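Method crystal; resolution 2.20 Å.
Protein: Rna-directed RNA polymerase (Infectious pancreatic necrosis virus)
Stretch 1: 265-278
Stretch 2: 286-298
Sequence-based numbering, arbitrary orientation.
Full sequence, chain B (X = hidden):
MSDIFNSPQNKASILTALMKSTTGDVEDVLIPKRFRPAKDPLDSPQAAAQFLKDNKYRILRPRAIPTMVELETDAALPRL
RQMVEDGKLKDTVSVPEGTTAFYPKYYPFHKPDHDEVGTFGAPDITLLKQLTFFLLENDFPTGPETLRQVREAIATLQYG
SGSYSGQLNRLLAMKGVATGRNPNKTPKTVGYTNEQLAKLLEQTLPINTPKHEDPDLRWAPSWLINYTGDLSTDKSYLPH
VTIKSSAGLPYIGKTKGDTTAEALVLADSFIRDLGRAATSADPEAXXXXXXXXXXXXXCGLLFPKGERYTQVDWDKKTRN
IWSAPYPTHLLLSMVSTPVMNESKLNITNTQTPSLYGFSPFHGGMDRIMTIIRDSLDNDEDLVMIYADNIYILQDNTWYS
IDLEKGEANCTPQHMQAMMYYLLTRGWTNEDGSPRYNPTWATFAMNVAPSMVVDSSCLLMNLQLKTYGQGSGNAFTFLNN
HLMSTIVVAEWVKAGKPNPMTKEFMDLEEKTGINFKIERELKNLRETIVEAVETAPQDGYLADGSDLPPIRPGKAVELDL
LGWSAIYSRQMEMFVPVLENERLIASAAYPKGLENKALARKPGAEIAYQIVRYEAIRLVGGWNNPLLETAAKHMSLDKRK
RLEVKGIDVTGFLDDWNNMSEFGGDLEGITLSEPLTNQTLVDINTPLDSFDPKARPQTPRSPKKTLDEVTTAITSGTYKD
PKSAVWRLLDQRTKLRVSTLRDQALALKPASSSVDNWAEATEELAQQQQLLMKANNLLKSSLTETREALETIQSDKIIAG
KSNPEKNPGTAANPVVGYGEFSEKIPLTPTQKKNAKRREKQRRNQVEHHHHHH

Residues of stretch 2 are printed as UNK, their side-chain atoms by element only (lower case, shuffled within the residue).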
# COMPACT_ATOMS: atom_id res chain seq x y z
N VAL B 265 8.65 16.33 17.32
CA VAL B 265 8.19 16.81 18.62
C VAL B 265 6.92 16.03 19.03
O VAL B 265 6.88 15.48 20.13
CB VAL B 265 7.98 18.36 18.65
CG1 VAL B 265 7.25 18.81 19.92
CG2 VAL B 265 9.30 19.11 18.52
N LEU B 266 5.92 15.95 18.13
CA LEU B 266 4.65 15.28 18.42
C LEU B 266 4.81 13.76 18.58
O LEU B 266 4.25 13.21 19.54
CB LEU B 266 3.60 15.59 17.34
CG LEU B 266 3.05 17.03 17.31
CD1 LEU B 266 2.00 17.16 16.23
CD2 LEU B 266 2.47 17.47 18.69
N ALA B 267 5.56 13.09 17.66
CA ALA B 267 5.80 11.64 17.73
C ALA B 267 6.60 11.29 18.99
O ALA B 267 6.23 10.34 19.67
CB ALA B 267 6.52 11.14 16.48
N ASP B 268 7.63 12.11 19.34
CA ASP B 268 8.42 11.94 20.57
C ASP B 268 7.54 12.00 21.81
O ASP B 268 7.61 11.11 22.66
CB ASP B 268 9.49 13.04 20.70
CG ASP B 268 10.79 12.87 19.94
OD1 ASP B 268 10.80 12.12 18.93
OD2 ASP B 268 11.77 13.54 20.32
N SER B 269 6.74 13.07 21.92
CA SER B 269 5.88 13.32 23.07
C SER B 269 4.82 12.24 23.23
O SER B 269 4.56 11.84 24.36
CB SER B 269 5.22 14.70 22.96
OG SER B 269 6.18 15.73 22.86
N PHE B 270 4.24 11.76 22.12
CA PHE B 270 3.21 10.73 22.18
C PHE B 270 3.75 9.41 22.72
O PHE B 270 3.16 8.86 23.64
CB PHE B 270 2.52 10.51 20.81
CG PHE B 270 1.41 9.49 20.86
CD1 PHE B 270 0.24 9.74 21.58
CD2 PHE B 270 1.53 8.27 20.20
CE1 PHE B 270 -0.79 8.80 21.63
CE2 PHE B 270 0.50 7.32 20.25
CZ PHE B 270 -0.65 7.59 20.96
N ILE B 271 4.86 8.89 22.15
CA ILE B 271 5.46 7.61 22.56
C ILE B 271 6.02 7.71 24.02
O ILE B 271 5.88 6.74 24.77
CB ILE B 271 6.52 7.07 21.52
CG1 ILE B 271 6.87 5.58 21.75
CG2 ILE B 271 7.78 7.93 21.41
CD1 ILE B 271 5.76 4.59 21.42
N ARG B 272 6.59 8.87 24.41
CA ARG B 272 7.14 9.11 25.75
C ARG B 272 6.03 9.18 26.80
O ARG B 272 6.15 8.56 27.86
CB ARG B 272 8.00 10.38 25.77
CG ARG B 272 8.40 10.93 27.16
CD ARG B 272 9.50 11.97 27.10
NE ARG B 272 9.26 12.97 26.05
CZ ARG B 272 10.04 13.15 24.99
NH1 ARG B 272 11.15 12.43 24.85
NH2 ARG B 272 9.74 14.07 24.08
N ASP B 273 4.95 9.93 26.49
CA ASP B 273 3.79 10.09 27.39
C ASP B 273 3.04 8.79 27.55
O ASP B 273 2.54 8.53 28.63
CB ASP B 273 2.83 11.19 26.89
CG ASP B 273 3.23 12.62 27.21
OD1 ASP B 273 4.38 12.83 27.68
OD2 ASP B 273 2.40 13.52 26.99
N LEU B 274 2.97 7.97 26.48
CA LEU B 274 2.32 6.67 26.51
C LEU B 274 3.13 5.71 27.41
O LEU B 274 2.55 5.08 28.29
CB LEU B 274 2.19 6.12 25.08
CG LEU B 274 1.37 4.84 24.84
CD1 LEU B 274 -0.09 5.00 25.30
CD2 LEU B 274 1.41 4.46 23.37
N GLY B 275 4.44 5.65 27.21
CA GLY B 275 5.33 4.79 27.98
C GLY B 275 5.33 5.09 29.46
O GLY B 275 5.34 4.16 30.27
N ARG B 276 5.29 6.39 29.81
CA ARG B 276 5.26 6.84 31.20
C ARG B 276 3.92 6.52 31.84
O ARG B 276 3.90 5.97 32.94
CB ARG B 276 5.53 8.35 31.28
CG ARG B 276 6.96 8.68 31.66
CD ARG B 276 7.61 9.60 30.66
NE ARG B 276 7.17 10.99 30.78
CZ ARG B 276 8.00 12.04 30.84
NH1 ARG B 276 9.31 11.86 30.80
NH2 ARG B 276 7.51 13.27 30.96
N ALA B 277 2.81 6.83 31.14
CA ALA B 277 1.44 6.60 31.60
C ALA B 277 1.16 5.12 31.88
O ALA B 277 0.50 4.81 32.87
CB ALA B 277 0.45 7.12 30.57
N ALA B 278 1.71 4.21 31.04
CA ALA B 278 1.55 2.76 31.17
C ALA B 278 2.26 2.19 32.42
O ALA B 278 1.86 1.15 32.93
CB ALA B 278 2.06 2.06 29.91
N UNK B 286 -4.14 7.25 32.94
CA UNK B 286 -2.96 7.82 32.31
C UNK B 286 -2.90 7.58 30.82
O UNK B 286 -2.72 8.54 30.07
N UNK B 287 -3.05 6.31 30.39
CA UNK B 287 -3.01 5.92 28.97
C UNK B 287 -4.19 6.56 28.23
O UNK B 287 -3.99 7.14 27.16
c UNK B 287 -3.29 3.94 27.37
c UNK B 287 -1.57 3.84 29.20
c UNK B 287 -2.94 4.38 28.79
N UNK B 288 -5.40 6.52 28.84
CA UNK B 288 -6.61 7.10 28.27
C UNK B 288 -6.49 8.63 28.08
O UNK B 288 -6.96 9.14 27.05
c UNK B 288 -10.43 3.86 29.00
c UNK B 288 -8.45 5.41 28.73
n UNK B 288 -11.43 4.11 27.92
c UNK B 288 -9.76 5.14 29.45
c UNK B 288 -7.85 6.76 29.11
N UNK B 289 -5.84 9.34 29.04
CA UNK B 289 -5.60 10.79 29.00
C UNK B 289 -4.67 11.14 27.82
O UNK B 289 -5.01 12.04 27.06
c UNK B 289 -3.05 14.40 31.01
c UNK B 289 -4.04 13.35 31.50
c UNK B 289 -4.98 12.84 30.42
c UNK B 289 -5.01 11.31 30.33
n UNK B 289 -3.72 15.65 30.58
N UNK B 290 -3.54 10.42 27.67
CA UNK B 290 -2.58 10.60 26.58
C UNK B 290 -3.27 10.40 25.21
O UNK B 290 -3.12 11.24 24.33
o UNK B 290 -0.73 9.95 27.97
c UNK B 290 -0.39 9.70 25.57
c UNK B 290 -1.39 9.64 26.75
N UNK B 291 -4.04 9.31 25.06
CA UNK B 291 -4.75 8.98 23.83
C UNK B 291 -5.80 10.08 23.47
O UNK B 291 -5.90 10.47 22.30
c UNK B 291 -4.66 5.04 24.21
c UNK B 291 -5.36 7.55 23.94
c UNK B 291 -6.40 7.32 22.87
c UNK B 291 -4.25 6.48 23.84
N UNK B 292 -6.53 10.61 24.47
CA UNK B 292 -7.51 11.68 24.24
C UNK B 292 -6.78 13.02 23.93
O UNK B 292 -7.25 13.77 23.07
c UNK B 292 -8.48 11.80 25.43
c UNK B 292 -9.64 12.74 25.14
o UNK B 292 -9.00 10.50 25.72
N UNK B 293 -5.64 13.30 24.61
CA UNK B 293 -4.85 14.52 24.39
C UNK B 293 -4.31 14.58 22.96
O UNK B 293 -4.24 15.67 22.39
o UNK B 293 -3.16 15.16 27.66
o UNK B 293 -5.28 15.31 27.06
c UNK B 293 -3.69 14.64 25.39
c UNK B 293 -4.07 15.07 26.81
N UNK B 294 -3.97 13.42 22.38
CA UNK B 294 -3.45 13.25 21.03
C UNK B 294 -4.49 12.58 20.10
O UNK B 294 -4.09 11.90 19.15
c UNK B 294 1.30 14.35 22.79
c UNK B 294 -2.15 12.42 21.06
c UNK B 294 1.04 14.48 21.44
c UNK B 294 -0.09 13.86 20.88
c UNK B 294 0.44 13.61 23.58
c UNK B 294 -0.68 12.99 23.02
c UNK B 294 -0.96 13.11 21.67
N UNK B 295 -5.81 12.78 20.35
CA UNK B 295 -6.92 12.18 19.57
C UNK B 295 -6.71 12.36 18.06
O UNK B 295 -7.02 11.45 17.29
c UNK B 295 -8.49 14.22 19.57
c UNK B 295 -9.67 16.25 16.08
n UNK B 295 -8.49 16.48 19.58
c UNK B 295 -8.29 12.78 19.98
c UNK B 295 -8.94 14.70 18.28
c UNK B 295 -9.25 16.91 17.22
c UNK B 295 -9.35 14.07 17.09
c UNK B 295 -8.88 16.11 18.31
c UNK B 295 -8.22 15.34 20.31
c UNK B 295 -9.69 14.85 16.00
N UNK B 296 -6.18 13.54 17.64
CA UNK B 296 -6.00 13.95 16.25
C UNK B 296 -4.99 13.07 15.51
O UNK B 296 -5.01 13.04 14.27
c UNK B 296 -4.47 15.85 17.02
c UNK B 296 -3.59 16.72 19.11
c UNK B 296 -4.66 16.34 18.31
c UNK B 296 -2.08 16.14 17.34
o UNK B 296 -1.23 17.01 19.39
c UNK B 296 -2.30 16.63 18.62
c UNK B 296 -3.16 15.79 16.54
c UNK B 296 -5.64 15.44 16.16
N UNK B 297 -4.16 12.31 16.25
CA UNK B 297 -3.21 11.38 15.67
C UNK B 297 -3.93 10.13 15.13
O UNK B 297 -3.30 9.30 14.46
c UNK B 297 0.02 11.48 17.90
c UNK B 297 -2.12 10.99 16.67
c UNK B 297 -0.53 12.83 15.89
c UNK B 297 -1.11 12.08 17.09
N UNK B 298 -5.25 10.01 15.37
CA UNK B 298 -6.06 8.89 14.87
C UNK B 298 -7.10 9.35 13.83
O UNK B 298 -7.99 8.57 13.49
c UNK B 298 -6.77 8.20 16.02
o UNK B 298 -7.88 8.97 16.45
O HOH W 1 -0.30 13.95 27.09

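Position 286 has no side-chain atoms, and its backbone C lies 3.4 Å from Ala277 CB: this is Gly286. An ideal CB here would sit 3.2 Å from Ala277 CB, so the bare backbone permits the close approach, with the two CA atoms 4.6 Å apart.

Position 287 carries three carbons, one bearing the other two, packed against Leu274, Ala277 and Ala278. A short beta-branched hydrocarbon is Val287; its CG1 lies 4.0 Å from Leu274 CD1.

Positions 288 and 289 each have four carbons in a row ending in nitrogen, and neither touches stretch 1. They are Lys288, pointing away, and Lys289, pointing sideways.

At 290 one carbon carries an oxygen and a carbon, set among Phe270, Asp273, Leu274 and Ala277. The shape alone could suit valine, but the elements, and the 3.2 Å hydrogen bond from the oxygen to Gly286 O, give Thr290. That bond keeps OG1 within its own helix, and CG2 packs 3.8 Å from Asp273 CB.

Position 291 has four carbons, forked at the first with one arm two carbons long, and makes no contact within 4.5 Å: Ile291. Position 292 again has one carbon carrying an oxygen and a carbon, out of reach of stretch 1: Thr292.

At position 293 two carbons, the second bearing two oxygens, make a short carboxylate: Asp293. Its OD2 forms a 3.0 Å salt bridge with Lys289 NZ. A water donates to both Asp293 OD2 (3.2 Å) and Asp273 OD2 (2.7 Å), linking the acids without direct contact.

Position 294 shows one carbon and a six-carbon ring without oxygen, lying against Phe270: Phe294. Here the chain leaves helical geometry. The edge of Phe270 meets the Phe294 face in an offset arrangement, centroids 5.4 Å apart.

Position 295 holds fused rings with eight carbons and one nitrogen, directed away: Trp295. At 296 a six-carbon ring bears an oxygen 3.8 Å from Leu266 CD2, marking Tyr296. Position 297 has four carbons forked at the second, with one tip over a Phe270 face: Leu297, whose CD1 is 3.8 Å from Phe270 CG. Position 298 has one carbon and one oxygen, out of reach: Ser298, hydrogen-bonded through OG to Trp295 O at 2.8 Å.

Two nearly antiparallel helices meet closely at Gly286 and Ala277, with Val287 against Leu274 beside them, and interlock through the Thr290 knob; Phe294 and Leu297, beyond the helix end, pack around Phe270. No direct hydrogen bond crosses; packing dominates, with one water bridging the acids.

Stretch 2 286-298: GVKKTITDFWYLS
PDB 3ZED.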